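Local coordinates for protein carbohydrate kinase, FGGY (Rhodospirillum rubrum, PDB 3IFR) that probably phosphorylates D-xylulose at the expense of ATP, as a xylulokinase of the FGGY family of carbohydrate kinases, at residues A[107-112]-A[143-148]; A[174-179]-A[218-223]; A[332-337]-A[375-380]. All blocks are in the same frame, centred on the assembly; numbering follows the deposited sequence.

Contact 1 (A[107-112]-A[143-148])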
ATOM      1  N   ASP A 107      -4.971   3.063 -12.479  1.00 25.07           N
ATOM      2  CA  ASP A 107      -5.513   3.219 -13.836  1.00 22.05           C
ATOM      3  C   ASP A 107      -6.558   2.141 -14.134  1.00 23.06           C
ATOM      4  O   ASP A 107      -6.408   1.001 -13.684  1.00 25.20           O
ATOM      5  CB  ASP A 107      -4.398   3.192 -14.878  1.00 23.63           C
ATOM      6  CG  ASP A 107      -4.902   3.461 -16.312  1.00 22.44           C
ATOM      7  OD1 ASP A 107      -4.813   4.620 -16.762  1.00 23.85           O
ATOM      8  OD2 ASP A 107      -5.391   2.518 -16.977  1.00 20.43           O
ATOM      9  N   GLY A 108      -7.600   2.497 -14.891  1.00 21.26           N
ATOM     10  CA  GLY A 108      -8.702   1.594 -15.185  1.00 20.18           C
ATOM     11  C   GLY A 108      -8.940   1.296 -16.657  1.00 23.94           C
ATOM     12  O   GLY A 108     -10.019   0.859 -17.035  1.00 25.55           O
ATOM     13  N   ARG A 109      -7.933   1.462 -17.503  1.00 20.90           N
ATOM     14  CA  ARG A 109      -8.196   1.362 -18.932  1.00 22.93           C
ATOM     15  C   ARG A 109      -8.230  -0.045 -19.489  1.00 22.62           C
ATOM     16  O   ARG A 109      -8.673  -0.230 -20.608  1.00 22.73           O
ATOM     17  CB  ARG A 109      -7.201   2.201 -19.763  1.00 22.10           C
ATOM     18  CG  ARG A 109      -5.941   1.458 -20.141  1.00 20.53           C
ATOM     19  CD  ARG A 109      -4.920   2.374 -20.751  1.00 18.50           C
ATOM     20  NE  ARG A 109      -4.548   3.424 -19.819  1.00 22.18           N
ATOM     21  CZ  ARG A 109      -3.706   4.413 -20.097  1.00 22.17           C
ATOM     22  NH1 ARG A 109      -3.178   4.498 -21.313  1.00 20.74           N
ATOM     23  NH2 ARG A 109      -3.408   5.315 -19.168  1.00 20.19           N
ATOM     24  N   CYS A 110      -7.764  -1.042 -18.745  1.00 22.75           N
ATOM     25  CA  CYS A 110      -7.574  -2.342 -19.380  1.00 22.74           C
ATOM     26  C   CYS A 110      -8.493  -3.523 -18.949  1.00 24.27           C
ATOM     27  O   CYS A 110      -8.052  -4.664 -18.782  1.00 20.99           O
ATOM     28  CB  CYS A 110      -6.092  -2.710 -19.366  1.00 23.07           C
ATOM     29  SG  CYS A 110      -5.396  -2.996 -17.772  1.00 29.48           S
ATOM     30  N   GLY A 111      -9.781  -3.235 -18.819  1.00 24.23           N
ATOM     31  CA  GLY A 111     -10.778  -4.259 -18.543  1.00 25.19           C
ATOM     32  C   GLY A 111     -10.867  -5.350 -19.592  1.00 23.97           C
ATOM     33  O   GLY A 111     -10.892  -6.511 -19.264  1.00 23.41           O
ATOM     34  N   ASP A 112     -10.944  -4.987 -20.864  1.00 25.15           N
ATOM     35  CA  ASP A 112     -10.960  -6.010 -21.898  1.00 27.14           C
ATOM     36  C   ASP A 112      -9.747  -6.954 -21.790  1.00 26.47           C
ATOM     37  O   ASP A 112      -9.889  -8.166 -21.916  1.00 25.58           O
ATOM     38  CB  ASP A 112     -10.964  -5.387 -23.300  1.00 28.53           C
ATOM     39  CG  ASP A 112     -12.135  -4.426 -23.526  1.00 33.45           C
ATOM     40  OD1 ASP A 112     -13.155  -4.532 -22.816  1.00 31.89           O
ATOM     41  OD2 ASP A 112     -12.022  -3.564 -24.435  1.00 38.13           O
ATOM     42  N   LEU A 143       0.323  -4.151 -20.303  1.00 19.91           N
ATOM     43  CA  LEU A 143       1.091  -4.496 -21.515  1.00 20.62           C
ATOM     44  C   LEU A 143       0.203  -4.957 -22.694  1.00 22.64           C
ATOM     45  O   LEU A 143       0.341  -4.437 -23.805  1.00 23.00           O
ATOM     46  CB  LEU A 143       2.152  -5.545 -21.217  1.00 20.74           C
ATOM     47  CG  LEU A 143       3.614  -5.118 -21.180  1.00 23.11           C
ATOM     48  CD1 LEU A 143       3.782  -3.623 -21.149  1.00 19.89           C
ATOM     49  CD2 LEU A 143       4.387  -5.838 -20.018  1.00 19.56           C
ATOM     50  N   ARG A 144      -0.721  -5.900 -22.459  1.00 22.84           N
ATOM     51  CA  ARG A 144      -1.649  -6.348 -23.512  1.00 20.50           C
ATOM     52  C   ARG A 144      -2.422  -5.161 -24.093  1.00 21.70           C
ATOM     53  O   ARG A 144      -2.662  -5.119 -25.290  1.00 21.38           O
ATOM     54  CB  ARG A 144      -2.674  -7.350 -22.968  1.00 22.61           C
ATOM     55  CG  ARG A 144      -2.161  -8.702 -22.623  1.00 21.82           C
ATOM     56  CD  ARG A 144      -1.734  -9.502 -23.832  1.00 23.91           C
ATOM     57  NE  ARG A 144      -1.453 -10.881 -23.448  1.00 29.80           N
ATOM     58  CZ  ARG A 144      -2.336 -11.889 -23.450  1.00 27.83           C
ATOM     59  NH1 ARG A 144      -3.590 -11.694 -23.847  1.00 26.24           N
ATOM     60  NH2 ARG A 144      -1.957 -13.101 -23.052  1.00 25.75           N
ATOM     61  N   TRP A 145      -2.847  -4.216 -23.245  1.00 21.16           N
ATOM     62  CA  TRP A 145      -3.601  -3.050 -23.726  1.00 22.09           C
ATOM     63  C   TRP A 145      -2.736  -2.213 -24.684  1.00 23.22           C
ATOM     64  O   TRP A 145      -3.137  -1.873 -25.789  1.00 24.91           O
ATOM     65  CB  TRP A 145      -4.058  -2.185 -22.556  1.00 21.69           C
ATOM     66  CG  TRP A 145      -4.843  -0.994 -22.975  1.00 20.87           C
ATOM     67  CD1 TRP A 145      -6.204  -0.878 -23.000  1.00 21.49           C
ATOM     68  CD2 TRP A 145      -4.321   0.268 -23.425  1.00 18.97           C
ATOM     69  NE1 TRP A 145      -6.558   0.371 -23.458  1.00 21.73           N
ATOM     70  CE2 TRP A 145      -5.424   1.095 -23.715  1.00 20.05           C
ATOM     71  CE3 TRP A 145      -3.033   0.782 -23.590  1.00 17.15           C
ATOM     72  CZ2 TRP A 145      -5.272   2.411 -24.178  1.00 21.59           C
ATOM     73  CZ3 TRP A 145      -2.882   2.085 -24.049  1.00 19.13           C
ATOM     74  CH2 TRP A 145      -3.992   2.879 -24.353  1.00 19.91           C
ATOM     75  N   ILE A 146      -1.540  -1.884 -24.239  1.00 19.86           N
ATOM     76  CA  ILE A 146      -0.595  -1.182 -25.055  1.00 21.87           C
ATOM     77  C   ILE A 146      -0.337  -1.856 -26.420  1.00 24.03           C
ATOM     78  O   ILE A 146      -0.307  -1.181 -27.459  1.00 21.29           O
ATOM     79  CB  ILE A 146       0.731  -1.033 -24.287  1.00 22.43           C
ATOM     80  CG1 ILE A 146       0.636   0.119 -23.303  1.00 21.76           C
ATOM     81  CG2 ILE A 146       1.885  -0.780 -25.231  1.00 23.12           C
ATOM     82  CD1 ILE A 146       1.793   0.099 -22.365  1.00 27.86           C
ATOM     83  N   GLU A 147      -0.106  -3.166 -26.422  1.00 23.47           N
ATOM     84  CA  GLU A 147       0.110  -3.891 -27.676  1.00 22.52           C
ATOM     85  C   GLU A 147      -1.049  -3.680 -28.631  1.00 22.48           C
ATOM     86  O   GLU A 147      -0.858  -3.567 -29.840  1.00 22.93           O
ATOM     87  CB  GLU A 147       0.180  -5.379 -27.411  1.00 25.01           C
ATOM     88  CG  GLU A 147      -0.052  -6.229 -28.638  1.00 22.97           C
ATOM     89  CD  GLU A 147       0.272  -7.678 -28.364  1.00 25.37           C
ATOM     90  OE1 GLU A 147       1.285  -8.125 -28.892  1.00 34.27           O
ATOM     91  OE2 GLU A 147      -0.440  -8.362 -27.596  1.00 26.54           O
ATOM     92  N   ARG A 148      -2.264  -3.660 -28.106  1.00 20.11           N
ATOM     93  CA  ARG A 148      -3.388  -3.541 -28.997  1.00 22.62           C
ATOM     94  C   ARG A 148      -3.723  -2.083 -29.335  1.00 23.95           C
ATOM     95  O   ARG A 148      -4.220  -1.813 -30.415  1.00 23.91           O
ATOM     96  CB  ARG A 148      -4.630  -4.322 -28.492  1.00 22.89           C
ATOM     97  CG  ARG A 148      -5.740  -3.472 -27.949  1.00 26.61           C
ATOM     98  CD  ARG A 148      -7.142  -3.964 -28.316  1.00 26.94           C
ATOM     99  NE  ARG A 148      -7.255  -5.412 -28.505  1.00 31.51           N
ATOM    100  CZ  ARG A 148      -7.340  -6.322 -27.531  1.00 31.69           C
ATOM    101  NH1 ARG A 148      -7.316  -5.958 -26.251  1.00 31.02           N
ATOM    102  NH2 ARG A 148      -7.435  -7.607 -27.846  1.00 32.19           N
TER
HETATM  103  O   HOH W   1      -9.602   1.488 -22.776  1.00 28.16           O
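Arg109 lays its aliphatic arm over one face of the Trp145 indole, with CD 3.3 Å from the centroid of the six-membered ring and 14° off its normal, a CH-pi contact. CG lies nearer the pyrrole half, by NE1. The guanidinium then rises from the same face as a cation-pi partner, CZ of Arg109 4.8 Å from the centroid of the Trp145 six-membered ring. Its plane stands at 85° to the indole, so the group meets the ring by its edge, NH1 coming 3.5 Å from CH2 of Trp145, and no flat stack forms. A bend at chi3 (60°) turns NE and NH2 back to Asp107, which is gripped side-on: NH2 of Arg109 lies 2.9 Å from OD1 of Asp107 in a salt bridge, and NE binds OD2. Backbone N of Arg109 reaches OD2 of Asp107 at 2.8 Å from the face opposite to that used by NE, closing an Asx turn. Glu49 makes a second salt bridge to NH2, and Trp47 adds another cation-pi contact. Arginine suits this place because it offers an aliphatic shaft that packs on the ring and a charged end that pairs with carboxylates. Beside it, small Cys110 lets the chains come close, its CB 3.8 Å from CB of Trp145. A water joins Arg109 O to Trp145 NE1, the latter bond weak. The whole is an Asx turn leading into helix 111-120, with its arginine packed on a tryptophan of helix 139-149.

Contact 2 (A[174-179]-A[218-223])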
ATOM      1  N   GLU A 174      22.351   0.953 -12.979  1.00 22.56           N
ATOM      2  CA  GLU A 174      22.061  -0.464 -12.996  1.00 24.01           C
ATOM      3  C   GLU A 174      20.722  -0.714 -13.713  1.00 22.35           C
ATOM      4  O   GLU A 174      19.917   0.189 -13.876  1.00 22.75           O
ATOM      5  CB  GLU A 174      22.029  -0.987 -11.559  1.00 24.98           C
ATOM      6  CG  GLU A 174      23.345  -0.813 -10.822  1.00 25.33           C
ATOM      7  CD  GLU A 174      24.499  -1.448 -11.585  1.00 30.32           C
ATOM      8  OE1 GLU A 174      24.242  -2.231 -12.529  1.00 27.97           O
ATOM      9  OE2 GLU A 174      25.657  -1.139 -11.256  1.00 33.14           O
ATOM     10  N   ARG A 175      20.465  -1.934 -14.138  1.00 20.78           N
ATOM     11  CA  ARG A 175      19.176  -2.222 -14.732  1.00 21.18           C
ATOM     12  C   ARG A 175      18.497  -3.379 -14.002  1.00 21.03           C
ATOM     13  O   ARG A 175      18.779  -4.521 -14.292  1.00 24.68           O
ATOM     14  CB  ARG A 175      19.361  -2.553 -16.201  1.00 20.20           C
ATOM     15  CG  ARG A 175      18.119  -2.418 -17.066  1.00 19.56           C
ATOM     16  CD  ARG A 175      18.377  -3.095 -18.426  1.00 21.11           C
ATOM     17  NE  ARG A 175      17.163  -3.286 -19.197  1.00 21.95           N
ATOM     18  CZ  ARG A 175      16.632  -4.466 -19.437  1.00 20.61           C
ATOM     19  NH1 ARG A 175      17.212  -5.549 -18.959  1.00 24.27           N
ATOM     20  NH2 ARG A 175      15.537  -4.566 -20.155  1.00 21.85           N
ATOM     21  N   VAL A 176      17.631  -3.085 -13.027  1.00 21.37           N
ATOM     22  CA  VAL A 176      16.915  -4.133 -12.306  1.00 20.52           C
ATOM     23  C   VAL A 176      15.518  -3.674 -11.956  1.00 21.62           C
ATOM     24  O   VAL A 176      15.217  -2.495 -12.051  1.00 22.89           O
ATOM     25  CB  VAL A 176      17.631  -4.571 -10.994  1.00 21.15           C
ATOM     26  CG1 VAL A 176      19.091  -5.023 -11.268  1.00 20.42           C
ATOM     27  CG2 VAL A 176      17.519  -3.485  -9.886  1.00 19.71           C
ATOM     28  N   VAL A 177      14.658  -4.600 -11.545  1.00 21.47           N
ATOM     29  CA  VAL A 177      13.439  -4.206 -10.854  1.00 18.75           C
ATOM     30  C   VAL A 177      13.304  -4.887  -9.483  1.00 19.39           C
ATOM     31  O   VAL A 177      13.821  -5.981  -9.275  1.00 20.82           O
ATOM     32  CB  VAL A 177      12.199  -4.486 -11.707  1.00 18.39           C
ATOM     33  CG1 VAL A 177      12.217  -3.579 -12.890  1.00 18.83           C
ATOM     34  CG2 VAL A 177      12.155  -5.943 -12.126  1.00 17.30           C
ATOM     35  N   ASP A 178      12.628  -4.219  -8.547  1.00 17.39           N
ATOM     36  CA  ASP A 178      12.218  -4.812  -7.282  1.00 17.53           C
ATOM     37  C   ASP A 178      11.479  -6.133  -7.576  1.00 20.03           C
ATOM     38  O   ASP A 178      10.599  -6.185  -8.486  1.00 18.98           O
ATOM     39  CB  ASP A 178      11.273  -3.826  -6.592  1.00 16.56           C
ATOM     40  CG  ASP A 178      10.894  -4.217  -5.179  1.00 17.25           C
ATOM     41  OD1 ASP A 178      11.339  -5.262  -4.665  1.00 16.07           O
ATOM     42  OD2 ASP A 178      10.112  -3.439  -4.575  1.00 16.33           O
ATOM     43  N   ARG A 179      11.863  -7.184  -6.848  1.00 17.22           N
ATOM     44  CA  ARG A 179      11.081  -8.413  -6.766  1.00 20.98           C
ATOM     45  C   ARG A 179       9.595  -8.076  -6.650  1.00 17.79           C
ATOM     46  O   ARG A 179       8.748  -8.726  -7.230  1.00 16.29           O
ATOM     47  CB  ARG A 179      11.455  -9.213  -5.482  1.00 21.01           C
ATOM     48  CG  ARG A 179      12.815  -9.962  -5.476  1.00 24.50           C
ATOM     49  CD  ARG A 179      12.959 -10.939  -4.239  1.00 29.14           C
ATOM     50  NE  ARG A 179      12.770 -10.246  -2.941  1.00 28.62           N
ATOM     51  CZ  ARG A 179      12.883 -10.808  -1.729  1.00 30.39           C
ATOM     52  NH1 ARG A 179      12.696 -10.078  -0.645  1.00 28.43           N
ATOM     53  NH2 ARG A 179      13.208 -12.083  -1.591  1.00 30.45           N
ATOM     54  N   ARG A 218      19.195  -5.881  -0.276  1.00 18.69           N
ATOM     55  CA  ARG A 218      20.550  -5.955  -0.801  1.00 21.42           C
ATOM     56  C   ARG A 218      20.934  -4.664  -1.511  1.00 22.77           C
ATOM     57  O   ARG A 218      20.073  -4.009  -2.106  1.00 24.07           O
ATOM     58  CB  ARG A 218      20.676  -7.083  -1.812  1.00 23.96           C
ATOM     59  CG  ARG A 218      20.735  -8.471  -1.257  1.00 27.63           C
ATOM     60  CD  ARG A 218      21.136  -9.411  -2.386  1.00 32.57           C
ATOM     61  NE  ARG A 218      20.637 -10.757  -2.157  1.00 38.94           N
ATOM     62  CZ  ARG A 218      20.362 -11.630  -3.122  1.00 46.34           C
ATOM     63  NH1 ARG A 218      20.545 -11.301  -4.413  1.00 37.00           N
ATOM     64  NH2 ARG A 218      19.901 -12.833  -2.784  1.00 47.81           N
ATOM     65  N   VAL A 219      22.219  -4.317  -1.485  1.00 22.01           N
ATOM     66  CA  VAL A 219      22.724  -3.150  -2.185  1.00 22.06           C
ATOM     67  C   VAL A 219      22.511  -3.359  -3.670  1.00 23.29           C
ATOM     68  O   VAL A 219      22.844  -4.419  -4.197  1.00 25.05           O
ATOM     69  CB  VAL A 219      24.253  -2.917  -1.929  1.00 25.31           C
ATOM     70  CG1 VAL A 219      24.629  -1.492  -2.219  1.00 21.20           C
ATOM     71  CG2 VAL A 219      24.613  -3.222  -0.522  1.00 22.97           C
ATOM     72  N   LEU A 220      21.968  -2.342  -4.339  1.00 22.01           N
ATOM     73  CA  LEU A 220      21.667  -2.390  -5.763  1.00 20.13           C
ATOM     74  C   LEU A 220      22.812  -1.825  -6.632  1.00 23.57           C
ATOM     75  O   LEU A 220      23.131  -2.360  -7.705  1.00 21.18           O
ATOM     76  CB  LEU A 220      20.327  -1.672  -6.039  1.00 19.34           C
ATOM     77  CG  LEU A 220      20.078  -1.066  -7.428  1.00 23.29           C
ATOM     78  CD1 LEU A 220      20.236  -2.151  -8.477  1.00 28.93           C
ATOM     79  CD2 LEU A 220      18.704  -0.431  -7.569  1.00 22.02           C
ATOM     80  N   GLY A 221      23.428  -0.741  -6.166  1.00 22.00           N
ATOM     81  CA  GLY A 221      24.560  -0.151  -6.857  1.00 19.49           C
ATOM     82  C   GLY A 221      25.001   1.096  -6.135  1.00 20.07           C
ATOM     83  O   GLY A 221      24.774   1.251  -4.946  1.00 22.02           O
ATOM     84  N   ALA A 222      25.645   2.001  -6.846  1.00 22.75           N
ATOM     85  CA  ALA A 222      26.126   3.223  -6.230  1.00 23.63           C
ATOM     86  C   ALA A 222      25.711   4.424  -7.096  1.00 23.38           C
ATOM     87  O   ALA A 222      25.553   4.286  -8.292  1.00 19.28           O
ATOM     88  CB  ALA A 222      27.622   3.164  -6.113  1.00 22.04           C
ATOM     89  N   VAL A 223      25.541   5.589  -6.466  1.00 23.89           N
ATOM     90  CA  VAL A 223      25.245   6.836  -7.166  1.00 20.17           C
ATOM     91  C   VAL A 223      26.404   7.182  -8.084  1.00 21.74           C
ATOM     92  O   VAL A 223      27.551   7.266  -7.659  1.00 22.96           O
ATOM     93  CB  VAL A 223      25.025   8.019  -6.190  1.00 21.27           C
ATOM     94  CG1 VAL A 223      25.008   9.360  -6.914  1.00 19.30           C
ATOM     95  CG2 VAL A 223      23.742   7.846  -5.396  1.00 22.36           C
TER
HETATM   96  O   HOH W   2      26.007   1.443  -9.812  1.00 30.20           O
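A classic beta bulge in strand 219-222, where Leu220 and Gly221 both face Val239, supplies one side of this contact; the other is the extended chain leading into strand 177-178. The apolar part is a tip-to-tip meeting of branched side chains: CG2 of Val176 comes 3.3 Å from CD1 of Leu220, tighter than ordinary van der Waals contact, while CD2 of the leucine stands farther off, at 4.0 Å from the same methyl. Leu220 gets there through its first torsion, which swings CG away from the backbone N (chi1 154°) and brings the fork nearer to the valine than its CB direction would suggest. Leucine fits here because it is long enough to span the gap, and the branched valine presents a methyl to meet it.

Glu174 runs past Leu220 in the opposite direction. Its CB packs 3.8 Å from CD1 of Leu220, and its CG lies 3.5 Å from the leucine carbonyl O. A bend at chi2 (-55°) of the Glu174 side chain turns its carboxylate toward a water that bridges Glu174 OE2 and Ala222 N, its oxygen 3.0 Å from each. Gly221 leaves room for this glutamate: a side chain there would run into CG of Glu174.

Strand 219-222 is an edge strand of the six-stranded mixed sheet, antiparallel to 238-244. Strand 177-178 pairs instead with 213-214 in a separate two-stranded parallel sheet, whose His214 touches both Val176 and Leu220, while Asn168 of helix 163-172 also meets the leucine.

Contact 3 (A[332-337]-A[375-380])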
ATOM      1  N   ALA A 332     -20.657   7.661  20.668  1.00 30.23           N
ATOM      2  CA  ALA A 332     -20.295   7.386  22.069  1.00 30.26           C
ATOM      3  C   ALA A 332     -21.495   7.071  22.956  1.00 30.68           C
ATOM      4  O   ALA A 332     -21.420   6.152  23.741  1.00 33.56           O
ATOM      5  CB  ALA A 332     -19.495   8.548  22.671  1.00 26.72           C
ATOM      6  N   GLU A 333     -22.589   7.824  22.838  1.00 29.17           N
ATOM      7  CA  GLU A 333     -23.760   7.638  23.715  1.00 33.84           C
ATOM      8  C   GLU A 333     -24.686   6.505  23.246  1.00 35.54           C
ATOM      9  O   GLU A 333     -25.823   6.375  23.694  1.00 36.51           O
ATOM     10  CB  GLU A 333     -24.540   8.979  23.853  1.00 36.93           C
ATOM     11  CG  GLU A 333     -26.080   8.868  24.203  1.00 46.49           C
ATOM     12  CD  GLU A 333     -26.473   9.266  25.669  1.00 55.48           C
ATOM     13  OE1 GLU A 333     -26.878  10.453  25.867  1.00 49.75           O
ATOM     14  OE2 GLU A 333     -26.406   8.399  26.596  1.00 44.24           O
ATOM     15  N   VAL A 334     -24.189   5.679  22.338  1.00 32.65           N
ATOM     16  CA  VAL A 334     -25.024   4.680  21.700  1.00 29.46           C
ATOM     17  C   VAL A 334     -24.419   3.314  21.976  1.00 29.84           C
ATOM     18  O   VAL A 334     -23.211   3.143  21.905  1.00 31.30           O
ATOM     19  CB  VAL A 334     -25.089   4.938  20.159  1.00 28.35           C
ATOM     20  CG1 VAL A 334     -25.833   3.827  19.443  1.00 28.44           C
ATOM     21  CG2 VAL A 334     -25.721   6.287  19.855  1.00 27.33           C
ATOM     22  N   PRO A 335     -25.254   2.331  22.300  1.00 28.09           N
ATOM     23  CA  PRO A 335     -24.704   1.027  22.679  1.00 26.07           C
ATOM     24  C   PRO A 335     -24.000   0.364  21.521  1.00 25.07           C
ATOM     25  O   PRO A 335     -24.384   0.562  20.392  1.00 26.54           O
ATOM     26  CB  PRO A 335     -25.946   0.191  23.014  1.00 24.67           C
ATOM     27  CG  PRO A 335     -27.073   1.146  23.086  1.00 26.41           C
ATOM     28  CD  PRO A 335     -26.723   2.364  22.315  1.00 26.71           C
ATOM     29  N   ALA A 336     -22.985  -0.423  21.821  1.00 27.34           N
ATOM     30  CA  ALA A 336     -22.377  -1.345  20.879  1.00 24.51           C
ATOM     31  C   ALA A 336     -23.443  -2.105  20.106  1.00 24.35           C
ATOM     32  O   ALA A 336     -24.347  -2.644  20.710  1.00 23.82           O
ATOM     33  CB  ALA A 336     -21.495  -2.338  21.640  1.00 24.20           C
ATOM     34  N   GLY A 337     -23.324  -2.174  18.772  1.00 25.95           N
ATOM     35  CA  GLY A 337     -24.310  -2.858  17.953  1.00 23.72           C
ATOM     36  C   GLY A 337     -25.387  -1.908  17.453  1.00 25.19           C
ATOM     37  O   GLY A 337     -26.195  -2.260  16.594  1.00 26.02           O
ATOM     38  N   LEU A 375     -26.482   5.787  13.214  1.00 24.11           N
ATOM     39  CA  LEU A 375     -26.031   5.629  11.836  1.00 25.83           C
ATOM     40  C   LEU A 375     -24.513   5.688  11.745  1.00 24.51           C
ATOM     41  O   LEU A 375     -23.886   4.849  11.090  1.00 21.73           O
ATOM     42  CB  LEU A 375     -26.649   6.671  10.873  1.00 27.76           C
ATOM     43  CG  LEU A 375     -28.046   6.440  10.265  1.00 29.02           C
ATOM     44  CD1 LEU A 375     -28.113   6.887   8.799  1.00 27.54           C
ATOM     45  CD2 LEU A 375     -28.422   5.022  10.334  1.00 30.70           C
ATOM     46  N   TRP A 376     -23.939   6.715  12.363  1.00 23.04           N
ATOM     47  CA  TRP A 376     -22.497   6.870  12.414  1.00 24.98           C
ATOM     48  C   TRP A 376     -21.827   5.634  13.039  1.00 25.64           C
ATOM     49  O   TRP A 376     -20.828   5.103  12.522  1.00 22.65           O
ATOM     50  CB  TRP A 376     -22.151   8.104  13.232  1.00 25.90           C
ATOM     51  CG  TRP A 376     -20.712   8.480  13.170  1.00 24.92           C
ATOM     52  CD1 TRP A 376     -19.832   8.460  14.194  1.00 23.06           C
ATOM     53  CD2 TRP A 376     -19.987   8.945  12.020  1.00 25.80           C
ATOM     54  NE1 TRP A 376     -18.601   8.895  13.771  1.00 26.00           N
ATOM     55  CE2 TRP A 376     -18.668   9.198  12.436  1.00 26.95           C
ATOM     56  CE3 TRP A 376     -20.322   9.161  10.676  1.00 27.74           C
ATOM     57  CZ2 TRP A 376     -17.673   9.642  11.556  1.00 30.33           C
ATOM     58  CZ3 TRP A 376     -19.340   9.612   9.806  1.00 28.70           C
ATOM     59  CH2 TRP A 376     -18.034   9.858  10.252  1.00 30.45           C
ATOM     60  N   ARG A 377     -22.403   5.178  14.139  1.00 22.86           N
ATOM     61  CA  ARG A 377     -21.850   4.047  14.860  1.00 23.46           C
ATOM     62  C   ARG A 377     -21.859   2.789  14.024  1.00 23.91           C
ATOM     63  O   ARG A 377     -20.859   2.081  13.923  1.00 21.32           O
ATOM     64  CB  ARG A 377     -22.618   3.798  16.151  1.00 23.96           C
ATOM     65  CG  ARG A 377     -22.097   2.562  16.874  1.00 28.31           C
ATOM     66  CD  ARG A 377     -22.259   2.684  18.353  1.00 26.67           C
ATOM     67  NE  ARG A 377     -21.409   1.710  19.006  1.00 31.02           N
ATOM     68  CZ  ARG A 377     -20.512   1.996  19.946  1.00 30.19           C
ATOM     69  NH1 ARG A 377     -20.338   3.252  20.363  1.00 27.11           N
ATOM     70  NH2 ARG A 377     -19.793   1.011  20.464  1.00 31.26           N
ATOM     71  N   ALA A 378     -23.004   2.539  13.397  1.00 26.28           N
ATOM     72  CA  ALA A 378     -23.184   1.359  12.588  1.00 24.28           C
ATOM     73  C   ALA A 378     -22.117   1.353  11.514  1.00 23.66           C
ATOM     74  O   ALA A 378     -21.559   0.310  11.214  1.00 23.47           O
ATOM     75  CB  ALA A 378     -24.560   1.351  11.960  1.00 25.38           C
ATOM     76  N   LEU A 379     -21.827   2.513  10.937  1.00 24.55           N
ATOM     77  CA  LEU A 379     -20.791   2.568   9.899  1.00 24.90           C
ATOM     78  C   LEU A 379     -19.437   2.293  10.521  1.00 24.28           C
ATOM     79  O   LEU A 379     -18.633   1.550   9.944  1.00 22.08           O
ATOM     80  CB  LEU A 379     -20.742   3.908   9.150  1.00 23.14           C
ATOM     81  CG  LEU A 379     -19.590   3.874   8.123  1.00 26.23           C
ATOM     82  CD1 LEU A 379     -19.702   2.635   7.241  1.00 28.26           C
ATOM     83  CD2 LEU A 379     -19.419   5.144   7.250  1.00 26.91           C
ATOM     84  N   LEU A 380     -19.183   2.905  11.684  1.00 21.69           N
ATOM     85  CA  LEU A 380     -17.924   2.688  12.374  1.00 23.12           C
ATOM     86  C   LEU A 380     -17.713   1.190  12.629  1.00 22.42           C
ATOM     87  O   LEU A 380     -16.634   0.645  12.383  1.00 19.84           O
ATOM     88  CB  LEU A 380     -17.879   3.436  13.696  1.00 19.59           C
ATOM     89  CG  LEU A 380     -17.725   4.948  13.599  1.00 22.66           C
ATOM     90  CD1 LEU A 380     -17.283   5.562  14.927  1.00 22.43           C
ATOM     91  CD2 LEU A 380     -16.773   5.283  12.502  1.00 22.56           C
TER
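The guanidinium of Arg377 carries the loop 332-337 over one face: Val334 O sits 3.1 Å above its plane, offset toward the rim, and Pro335 C and Ala336 N lie over the same face. At the edge, near the plane, is the backbone N of Ala332. The backbone thus passes across the flat of the arginine. Although Val334 O is 3.3 Å from NH1 of Arg377 and Pro335 O 3.5 Å from NE, neither pair has the angle of a hydrogen bond; both oxygens probably still feel the positive charge.

Arg377 leaves its helix with CG anti to the backbone N (chi1 177°) and stays extended as far as NE, which carries the flat group out to the loop. Val334 lies alongside its shaft, CG1 3.9 Å from CD of Arg377, the two side chains running antiparallel to each other. Ala336 comes closest with CA, 3.5 Å from NH2 of Arg377; its small side chain lets the backbone lie close to the planar group. Gly337 has a positive phi of 93°, a conformation in which a side chain would press on the preceding carbonyl O.

The polar end is satisfied outside the two segments. OE2 of Glu381, one turn on, takes Arg377 NE in a salt bridge and also accepts from Gly337 N, so one oxygen ties helix to loop; Ala331 O takes NH1, and NH2 is hydrogen-bonded to Tyr478 OH. The arginine thereby links helix 372-397 to the end of helix 322-332 and to helix 475-496, while Ile419 of helix 414-424 also packs against it.

The three contacts follow one another along the chain without overlapping. Contacts 1 and 2 both fall in the N-terminal FGGY domain, their centres about 28 Å apart and nearest atoms about 11 Å apart; contact 1 joins the start of helix 111-120 to helix 139-149, whereas contact 2 lies at an edge strand of the N-terminal mixed sheet. Contact 3 belongs to the C-terminal domain, on helix 372-397, with its centre about 43 Å from that of contact 1 and about 49 Å from that of contact 2, on the opposite side of the chain's centre from the latter. They therefore lie in separate regions of a two-domain, actin-like ATPase fold, each joining elements within one domain, and none bridges the two halves.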